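Local coordinates for phosphotriesterase homology protein (Escherichia coli, PDB 1BF6), which hydrolyses phosphorylated glyceryl acetates, and also aromatic acetates and propionates, as a monomeric enzyme that binds two zinc ions, at residues A78-Y82 and E103-I108; D177-V181 and L201-V205; L192-L196 and A227-L233. One frame throughout, in Å; residues are numbered along the deposited sequence.

Contact 1 (A78-Y82 and E103-I108); sequences ACTGY and EMVDEI
Residues 78-80 lie late in a weakly bonded barrel strand, 81-82 are loop, and helix 103-108 runs antiparallel to the strand (axes 8.3 Å apart, 159°), Thr-80 facing Met-104 (CA-CA 5.6 Å). Thr-80 OG1 (chi1 t) donates to OE1 of Glu-107 (m, t) at 2.6 Å; Thr-80 CG2 lies 3.8 Å from Ile-108 CG1. Water 1 accepts from Gly-81 N (3.0 Å) and can donate to Glu-107 OE1 (2.8 Å); Glu-107 OE2 is salt-bridged to Arg-60. Water 2 lies between Gly-81 O (3.1 Å) and Glu-103 OE2 (2.9 Å). Tyr-82 OH (chi1 m) donates to OE1 of Glu-103 (t, t) at 2.6 Å and is hydrogen-bonded to His-91 NE2. The Gly-81 backbone (phi 155°, psi -166°) excludes a CB. In this TIM-barrel strand-helix packing the CA-to-CB bond of Cys-79 points away, its side chain about 6 Å from that of zinc ligand Glu-124. Thr-80 backbone bonds reach Ile-121 and Ala-123; Met-104 and Ile-108 pack on Ile-122 of strand 122-126, Met-104 also on helix 134-150.

Contact 2 (D177-V181 and L201-V205); sequences DLSRV and LGAYV
Residues 177-181 make a tight turn, 3-10 at 178-179, tied by Arg-180 N to Asp-177 O (2.8 Å) and Val-181 N to Leu-178 O (3.1 Å), then extend at Val-181. Across from it, 201-205 leaves a helix through Gly-202, whose phi of 103° belongs to a Schellman motif and excludes a CB, and becomes strand at Tyr-204. Ser-179 and Ala-203 are the nearest pair (CA-CA 4.8 Å). One hydrogen bond joins the segments, Tyr-204 N to Val-181 O (3.0 Å, 174°). Two CA-H...O contacts supplement it: Ala-203 CA lies 3.2 Å from Leu-178 O, and Ser-179 CA lies 3.2 Å from Gly-202 O. Leu-178 (m, t) points toward the other segment, with CD1 3.8 Å from Leu-201 CB. The Tyr-204 ring (chi1 m) turns its edge to Ser-179 O, 3.5 Å from CE1, and meets Phe-289 edge-to-face. Asp-177 OD1 accepts from Ser-179 N (3.1 Å), an Asx turn, and from Ser-179 OG (2.9 Å). Asp-177 and Arg-180 belong to a beta-D-glucose site. Two neighbouring parallel strands, 181-183 and 204-207, each entered from the helix before it, are the repeating unit of a TIM barrel.

Contact 3 (L192-L196 and A227-L233); sequences LDNIL and ALRDRGL
Two helical pieces meet here by side chains alone: the first turn of helix 192-200 and the C-terminal end of helix 218-230 with the residues that follow. Backbones stay well apart, Leu-192 to Ala-227 at 8.0 Å and Leu-196 to Leu-228 at 8.2 Å between CA atoms, and no hydrogen bond crosses the gap. Leu-192, with chi1 t and chi2 p, points toward the partner; its CD2 comes 3.6 Å from Ala-227 CB and its CD1 lies 4.1 Å from Leu-228 CD2. Ile-195 (m, t) follows one turn on, also directed at the partner, with CG2 4.1 Å from Leu-228 CD2. Leu-196 (m, t) starts sideways but brings its end across: CD2 lies 3.9 Å from Leu-228 CD2, 3.9 Å from Arg-231 CD and 3.5 Å from Leu-233 CD1. Leu-228 (m, t) thus meets Leu-192, Ile-195 and Leu-196, all three aliphatic residues of 192-196. Helix 218-230, which carries Leu-228, ends in a Schellman motif, Leu-233 N bonding Leu-228 O (2.9 Å) and Gly-232 N bonding Arg-229 O (3.0 Å); Gly-232, at phi 65°, is the C-prime residue. That reversal places Leu-233 back over the apolar patch. Arg-231 folds along the helix end, giving NH1 to Ala-227 O (2.9 Å, 158°), and its aliphatic part borders Leu-196 at the exposed margin. Inward, Ile-195 rests on Val-205 and Phe-207 and Leu-228 also touches Phe-207, so both helices lie against strand 204-207, on the outer face of the barrel.

Overall arrangement
All three contacts belong to one TIM-barrel domain and follow its winding. Contact 1 closes before the others open and lies on an early strand, 75-80, with helix 97-109. Contacts 2 and 3 alternate along the chain: 177-181, 192-196, 201-205, 227-233. They share the run helix 192-200, strand 204-207, helix 218-230, and touch where Val-205 CG2 meets Ile-195 CG2 at 4.0 Å. Their centres are 15 Å apart, against 20 Å between contacts 1 and 2 and 32 Å between contacts 1 and 3, which lie on opposite sides of the chain's centre. Contact 1 joins a strand to an outer helix, contact 2 the starts of two adjacent strands, and contact 3 two outer helices, all in the barrel that holds the two zinc ions.

Contact 1 (A78-Y82 and E103-I108)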
loop_
_atom_site.group_PDB
_atom_site.type_symbol
_atom_site.label_atom_id
_atom_site.label_comp_id
_atom_site.label_asym_id
_atom_site.label_seq_id
_atom_site.Cartn_x
_atom_site.Cartn_y
_atom_site.Cartn_z
ATOM N N ALA A 78 -6.591 7.123 4.239
ATOM C CA ALA A 78 -6.970 7.189 2.827
ATOM C C ALA A 78 -5.846 7.749 1.939
ATOM O O ALA A 78 -4.911 8.381 2.433
ATOM C CB ALA A 78 -8.242 8.022 2.680
ATOM N N CYS A 79 -5.928 7.506 0.630
ATOM C CA CYS A 79 -4.898 7.993 -0.294
ATOM C C CYS A 79 -5.422 8.858 -1.446
ATOM O O CYS A 79 -6.635 9.015 -1.638
ATOM C CB CYS A 79 -4.122 6.819 -0.891
ATOM S SG CYS A 79 -5.058 5.817 -2.104
ATOM N N THR A 80 -4.481 9.443 -2.181
ATOM C CA THR A 80 -4.784 10.260 -3.363
ATOM C C THR A 80 -3.739 9.941 -4.427
ATOM O O THR A 80 -2.564 9.712 -4.109
ATOM C CB THR A 80 -4.766 11.803 -3.078
ATOM O OG1 THR A 80 -5.050 12.500 -4.303
ATOM C CG2 THR A 80 -3.406 12.268 -2.558
ATOM N N GLY A 81 -4.163 9.882 -5.690
ATOM C CA GLY A 81 -3.216 9.608 -6.758
ATOM C C GLY A 81 -3.851 8.995 -7.993
ATOM O O GLY A 81 -5.066 9.073 -8.176
ATOM N N TYR A 82 -3.010 8.459 -8.865
ATOM C CA TYR A 82 -3.452 7.782 -10.084
ATOM C C TYR A 82 -2.725 6.438 -10.131
ATOM O O TYR A 82 -1.540 6.342 -9.790
ATOM C CB TYR A 82 -3.195 8.636 -11.333
ATOM C CG TYR A 82 -4.238 9.728 -11.512
ATOM C CD1 TYR A 82 -4.081 10.982 -10.910
ATOM C CD2 TYR A 82 -5.405 9.493 -12.254
ATOM C CE1 TYR A 82 -5.058 11.968 -11.034
ATOM C CE2 TYR A 82 -6.389 10.475 -12.390
ATOM C CZ TYR A 82 -6.212 11.711 -11.774
ATOM O OH TYR A 82 -7.206 12.664 -11.859
ATOM N N GLU A 103 -4.679 18.541 -7.774
ATOM C CA GLU A 103 -5.743 17.635 -7.360
ATOM C C GLU A 103 -5.302 16.834 -6.139
ATOM O O GLU A 103 -6.042 16.731 -5.165
ATOM C CB GLU A 103 -6.095 16.670 -8.497
ATOM C CG GLU A 103 -7.200 15.653 -8.132
ATOM C CD GLU A 103 -7.445 14.615 -9.227
ATOM O OE1 GLU A 103 -6.751 14.655 -10.260
ATOM O OE2 GLU A 103 -8.322 13.746 -9.036
ATOM N N MET A 104 -4.092 16.280 -6.196
ATOM C CA MET A 104 -3.569 15.484 -5.083
ATOM C C MET A 104 -3.423 16.339 -3.822
ATOM O O MET A 104 -3.842 15.930 -2.745
ATOM C CB MET A 104 -2.251 14.817 -5.474
ATOM C CG MET A 104 -2.420 13.723 -6.538
ATOM S SD MET A 104 -0.908 12.863 -6.932
ATOM C CE MET A 104 -0.556 13.392 -8.572
ATOM N N VAL A 105 -2.909 17.563 -3.974
ATOM C CA VAL A 105 -2.758 18.474 -2.837
ATOM C C VAL A 105 -4.110 18.799 -2.181
ATOM O O VAL A 105 -4.214 18.783 -0.956
ATOM C CB VAL A 105 -2.021 19.806 -3.249
ATOM C CG1 VAL A 105 -2.096 20.829 -2.111
ATOM C CG2 VAL A 105 -0.570 19.519 -3.619
ATOM N N ASP A 106 -5.156 19.052 -2.977
ATOM C CA ASP A 106 -6.468 19.369 -2.423
ATOM C C ASP A 106 -7.131 18.162 -1.753
ATOM O O ASP A 106 -7.949 18.320 -0.855
ATOM C CB ASP A 106 -7.403 19.926 -3.495
ATOM C CG ASP A 106 -6.984 21.313 -3.998
ATOM O OD1 ASP A 106 -6.028 21.922 -3.467
ATOM O OD2 ASP A 106 -7.626 21.784 -4.954
ATOM N N GLU A 107 -6.832 16.967 -2.240
ATOM C CA GLU A 107 -7.412 15.771 -1.641
ATOM C C GLU A 107 -6.787 15.562 -0.260
ATOM O O GLU A 107 -7.451 15.074 0.657
ATOM C CB GLU A 107 -7.233 14.552 -2.550
ATOM C CG GLU A 107 -8.187 14.585 -3.761
ATOM C CD GLU A 107 -8.564 13.199 -4.294
ATOM O OE1 GLU A 107 -7.692 12.309 -4.364
ATOM O OE2 GLU A 107 -9.739 13.025 -4.670
ATOM N N ILE A 108 -5.539 16.015 -0.117
ATOM C CA ILE A 108 -4.784 15.935 1.137
ATOM C C ILE A 108 -5.209 17.044 2.105
ATOM O O ILE A 108 -5.422 16.794 3.296
ATOM C CB ILE A 108 -3.261 16.068 0.866
ATOM C CG1 ILE A 108 -2.717 14.777 0.275
ATOM C CG2 ILE A 108 -2.496 16.499 2.127
ATOM C CD1 ILE A 108 -1.322 14.908 -0.284
HETATM O O HOH W 1 -7.143 10.164 -6.058
HETATM O O HOH W 2 -7.339 11.060 -8.814
#

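Contact 2 (D177-V181 and L201-V205)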
loop_
_atom_site.group_PDB
_atom_site.type_symbol
_atom_site.label_atom_id
_atom_site.label_comp_id
_atom_site.label_asym_id
_atom_site.label_seq_id
_atom_site.Cartn_x
_atom_site.Cartn_y
_atom_site.Cartn_z
ATOM N N ASP A 177 12.793 13.257 -0.996
ATOM C CA ASP A 177 13.680 12.607 -0.018
ATOM C C ASP A 177 13.172 11.157 -0.030
ATOM O O ASP A 177 12.040 10.909 0.399
ATOM C CB ASP A 177 13.448 13.222 1.366
ATOM C CG ASP A 177 14.371 12.650 2.445
ATOM O OD1 ASP A 177 14.730 11.456 2.388
ATOM O OD2 ASP A 177 14.726 13.403 3.379
ATOM N N LEU A 178 13.989 10.225 -0.528
ATOM C CA LEU A 178 13.572 8.824 -0.648
ATOM C C LEU A 178 13.120 8.119 0.628
ATOM O O LEU A 178 12.440 7.084 0.555
ATOM C CB LEU A 178 14.606 7.993 -1.418
ATOM C CG LEU A 178 14.903 8.442 -2.859
ATOM C CD1 LEU A 178 15.865 7.483 -3.534
ATOM C CD2 LEU A 178 13.617 8.558 -3.661
ATOM N N SER A 179 13.449 8.691 1.787
ATOM C CA SER A 179 13.030 8.109 3.059
ATOM C C SER A 179 11.530 8.344 3.247
ATOM O O SER A 179 10.913 7.813 4.170
ATOM C CB SER A 179 13.818 8.715 4.229
ATOM O OG SER A 179 13.410 10.047 4.501
ATOM N N ARG A 180 10.951 9.156 2.362
ATOM C CA ARG A 180 9.524 9.462 2.415
ATOM C C ARG A 180 8.748 8.673 1.341
ATOM O O ARG A 180 7.569 8.927 1.095
ATOM C CB ARG A 180 9.307 10.971 2.271
ATOM C CG ARG A 180 10.070 11.808 3.318
ATOM C CD ARG A 180 9.633 11.464 4.755
ATOM N NE ARG A 180 8.244 11.838 5.014
ATOM C CZ ARG A 180 7.331 11.051 5.587
ATOM N NH1 ARG A 180 7.644 9.821 5.987
ATOM N NH2 ARG A 180 6.079 11.476 5.705
ATOM N N VAL A 181 9.426 7.693 0.744
ATOM C CA VAL A 181 8.850 6.826 -0.287
ATOM C C VAL A 181 8.902 5.350 0.170
ATOM O O VAL A 181 9.897 4.900 0.747
ATOM C CB VAL A 181 9.652 6.936 -1.613
ATOM C CG1 VAL A 181 9.082 5.992 -2.674
ATOM C CG2 VAL A 181 9.643 8.381 -2.124
ATOM N N LEU A 201 19.391 3.270 -1.121
ATOM C CA LEU A 201 19.069 4.628 -1.568
ATOM C C LEU A 201 18.269 5.369 -0.492
ATOM O O LEU A 201 18.033 6.572 -0.609
ATOM C CB LEU A 201 18.274 4.605 -2.885
ATOM C CG LEU A 201 18.964 4.093 -4.157
ATOM C CD1 LEU A 201 17.971 4.111 -5.327
ATOM C CD2 LEU A 201 20.194 4.944 -4.479
ATOM N N GLY A 202 17.815 4.635 0.526
ATOM C CA GLY A 202 17.065 5.235 1.618
ATOM C C GLY A 202 15.559 5.054 1.633
ATOM O O GLY A 202 14.875 5.593 2.501
ATOM N N ALA A 203 15.033 4.293 0.682
ATOM C CA ALA A 203 13.601 4.059 0.606
ATOM C C ALA A 203 13.152 2.876 1.486
ATOM O O ALA A 203 13.995 2.121 1.997
ATOM C CB ALA A 203 13.201 3.811 -0.857
ATOM N N TYR A 204 11.844 2.810 1.756
ATOM C CA TYR A 204 11.257 1.685 2.499
ATOM C C TYR A 204 10.729 0.724 1.428
ATOM O O TYR A 204 10.416 1.143 0.299
ATOM C CB TYR A 204 10.092 2.118 3.374
ATOM C CG TYR A 204 10.491 2.788 4.666
ATOM C CD1 TYR A 204 10.980 4.092 4.674
ATOM C CD2 TYR A 204 10.330 2.131 5.894
ATOM C CE1 TYR A 204 11.297 4.735 5.866
ATOM C CE2 TYR A 204 10.640 2.763 7.102
ATOM C CZ TYR A 204 11.126 4.071 7.078
ATOM O OH TYR A 204 11.434 4.719 8.254
ATOM N N VAL A 205 10.698 -0.566 1.756
ATOM C CA VAL A 205 10.210 -1.598 0.840
ATOM C C VAL A 205 9.068 -2.375 1.504
ATOM O O VAL A 205 8.995 -2.471 2.736
ATOM C CB VAL A 205 11.330 -2.575 0.400
ATOM C CG1 VAL A 205 12.360 -1.846 -0.471
ATOM C CG2 VAL A 205 12.007 -3.216 1.631
#

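Contact 3 (L192-L196 and A227-L233)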
loop_
_atom_site.group_PDB
_atom_site.type_symbol
_atom_site.label_atom_id
_atom_site.label_comp_id
_atom_site.label_asym_id
_atom_site.label_seq_id
_atom_site.Cartn_x
_atom_site.Cartn_y
_atom_site.Cartn_z
ATOM N N LEU A 192 15.882 -9.907 -4.126
ATOM C CA LEU A 192 16.831 -9.401 -3.130
ATOM C C LEU A 192 17.788 -8.312 -3.613
ATOM O O LEU A 192 17.944 -7.289 -2.950
ATOM C CB LEU A 192 17.617 -10.549 -2.481
ATOM C CG LEU A 192 18.334 -10.187 -1.183
ATOM C CD1 LEU A 192 17.342 -9.636 -0.164
ATOM C CD2 LEU A 192 19.039 -11.414 -0.636
ATOM N N ASP A 193 18.399 -8.507 -4.777
ATOM C CA ASP A 193 19.343 -7.516 -5.288
ATOM C C ASP A 193 18.723 -6.140 -5.373
ATOM O O ASP A 193 19.244 -5.193 -4.786
ATOM C CB ASP A 193 19.913 -7.939 -6.637
ATOM C CG ASP A 193 20.793 -9.165 -6.525
ATOM O OD1 ASP A 193 21.555 -9.269 -5.533
ATOM O OD2 ASP A 193 20.716 -10.033 -7.421
ATOM N N ASN A 194 17.575 -6.048 -6.039
ATOM C CA ASN A 194 16.884 -4.774 -6.172
ATOM C C ASN A 194 16.478 -4.208 -4.813
ATOM O O ASN A 194 16.607 -3.016 -4.576
ATOM C CB ASN A 194 15.633 -4.920 -7.037
ATOM C CG ASN A 194 15.937 -5.056 -8.527
ATOM O OD1 ASN A 194 15.054 -5.437 -9.298
ATOM N ND2 ASN A 194 17.168 -4.749 -8.938
ATOM N N ILE A 195 15.959 -5.060 -3.931
ATOM C CA ILE A 195 15.524 -4.611 -2.613
ATOM C C ILE A 195 16.674 -3.992 -1.815
ATOM O O ILE A 195 16.499 -2.949 -1.187
ATOM C CB ILE A 195 14.839 -5.768 -1.815
ATOM C CG1 ILE A 195 13.464 -6.068 -2.413
ATOM C CG2 ILE A 195 14.665 -5.398 -0.342
ATOM C CD1 ILE A 195 12.783 -7.249 -1.783
ATOM N N LEU A 196 17.846 -4.625 -1.853
ATOM C CA LEU A 196 19.012 -4.121 -1.126
ATOM C C LEU A 196 19.427 -2.747 -1.667
ATOM O O LEU A 196 19.764 -1.835 -0.901
ATOM C CB LEU A 196 20.171 -5.116 -1.229
ATOM C CG LEU A 196 19.939 -6.442 -0.496
ATOM C CD1 LEU A 196 21.083 -7.387 -0.783
ATOM C CD2 LEU A 196 19.790 -6.187 0.996
ATOM N N ALA A 227 16.919 -12.613 4.931
ATOM C CA ALA A 227 18.097 -11.974 4.335
ATOM C C ALA A 227 18.201 -10.536 4.854
ATOM O O ALA A 227 19.288 -10.056 5.173
ATOM C CB ALA A 227 17.998 -11.987 2.807
ATOM N N LEU A 228 17.057 -9.873 4.975
ATOM C CA LEU A 228 17.003 -8.498 5.464
ATOM C C LEU A 228 17.317 -8.441 6.960
ATOM O O LEU A 228 18.086 -7.596 7.412
ATOM C CB LEU A 228 15.636 -7.879 5.151
ATOM C CG LEU A 228 15.362 -7.854 3.636
ATOM C CD1 LEU A 228 14.001 -7.236 3.358
ATOM C CD2 LEU A 228 16.471 -7.113 2.896
ATOM N N ARG A 229 16.758 -9.376 7.714
ATOM C CA ARG A 229 17.020 -9.452 9.144
ATOM C C ARG A 229 18.514 -9.720 9.401
ATOM O O ARG A 229 19.118 -9.096 10.282
ATOM C CB ARG A 229 16.186 -10.575 9.764
ATOM C CG ARG A 229 16.440 -10.768 11.246
ATOM C CD ARG A 229 15.656 -11.948 11.764
ATOM N NE ARG A 229 15.874 -12.140 13.190
ATOM C CZ ARG A 229 16.366 -13.250 13.720
ATOM N NH1 ARG A 229 16.694 -14.270 12.939
ATOM N NH2 ARG A 229 16.538 -13.331 15.030
ATOM N N ASP A 230 19.107 -10.618 8.615
ATOM C CA ASP A 230 20.520 -10.971 8.757
ATOM C C ASP A 230 21.451 -9.788 8.502
ATOM O O ASP A 230 22.580 -9.763 8.989
ATOM C CB ASP A 230 20.915 -12.087 7.791
ATOM C CG ASP A 230 20.215 -13.409 8.077
ATOM O OD1 ASP A 230 19.818 -13.672 9.238
ATOM O OD2 ASP A 230 20.068 -14.186 7.110
ATOM N N ARG A 231 20.986 -8.827 7.714
ATOM C CA ARG A 231 21.784 -7.652 7.380
ATOM C C ARG A 231 21.403 -6.424 8.208
ATOM O O ARG A 231 21.898 -5.311 7.959
ATOM C CB ARG A 231 21.657 -7.355 5.880
ATOM C CG ARG A 231 22.268 -8.424 4.998
ATOM C CD ARG A 231 21.731 -8.334 3.580
ATOM N NE ARG A 231 22.402 -9.254 2.662
ATOM C CZ ARG A 231 22.184 -10.566 2.588
ATOM N NH1 ARG A 231 21.303 -11.156 3.391
ATOM N NH2 ARG A 231 22.851 -11.288 1.697
ATOM N N GLY A 232 20.543 -6.638 9.200
ATOM C CA GLY A 232 20.086 -5.565 10.068
ATOM C C GLY A 232 19.271 -4.499 9.355
ATOM O O GLY A 232 19.272 -3.333 9.769
ATOM N N LEU A 233 18.513 -4.924 8.341
ATOM C CA LEU A 233 17.703 -4.014 7.520
ATOM C C LEU A 233 16.186 -3.996 7.792
ATOM O O LEU A 233 15.429 -3.360 7.054
ATOM C CB LEU A 233 17.975 -4.296 6.027
ATOM C CG LEU A 233 19.445 -4.274 5.579
ATOM C CD1 LEU A 233 19.594 -4.768 4.165
ATOM C CD2 LEU A 233 20.041 -2.881 5.731
#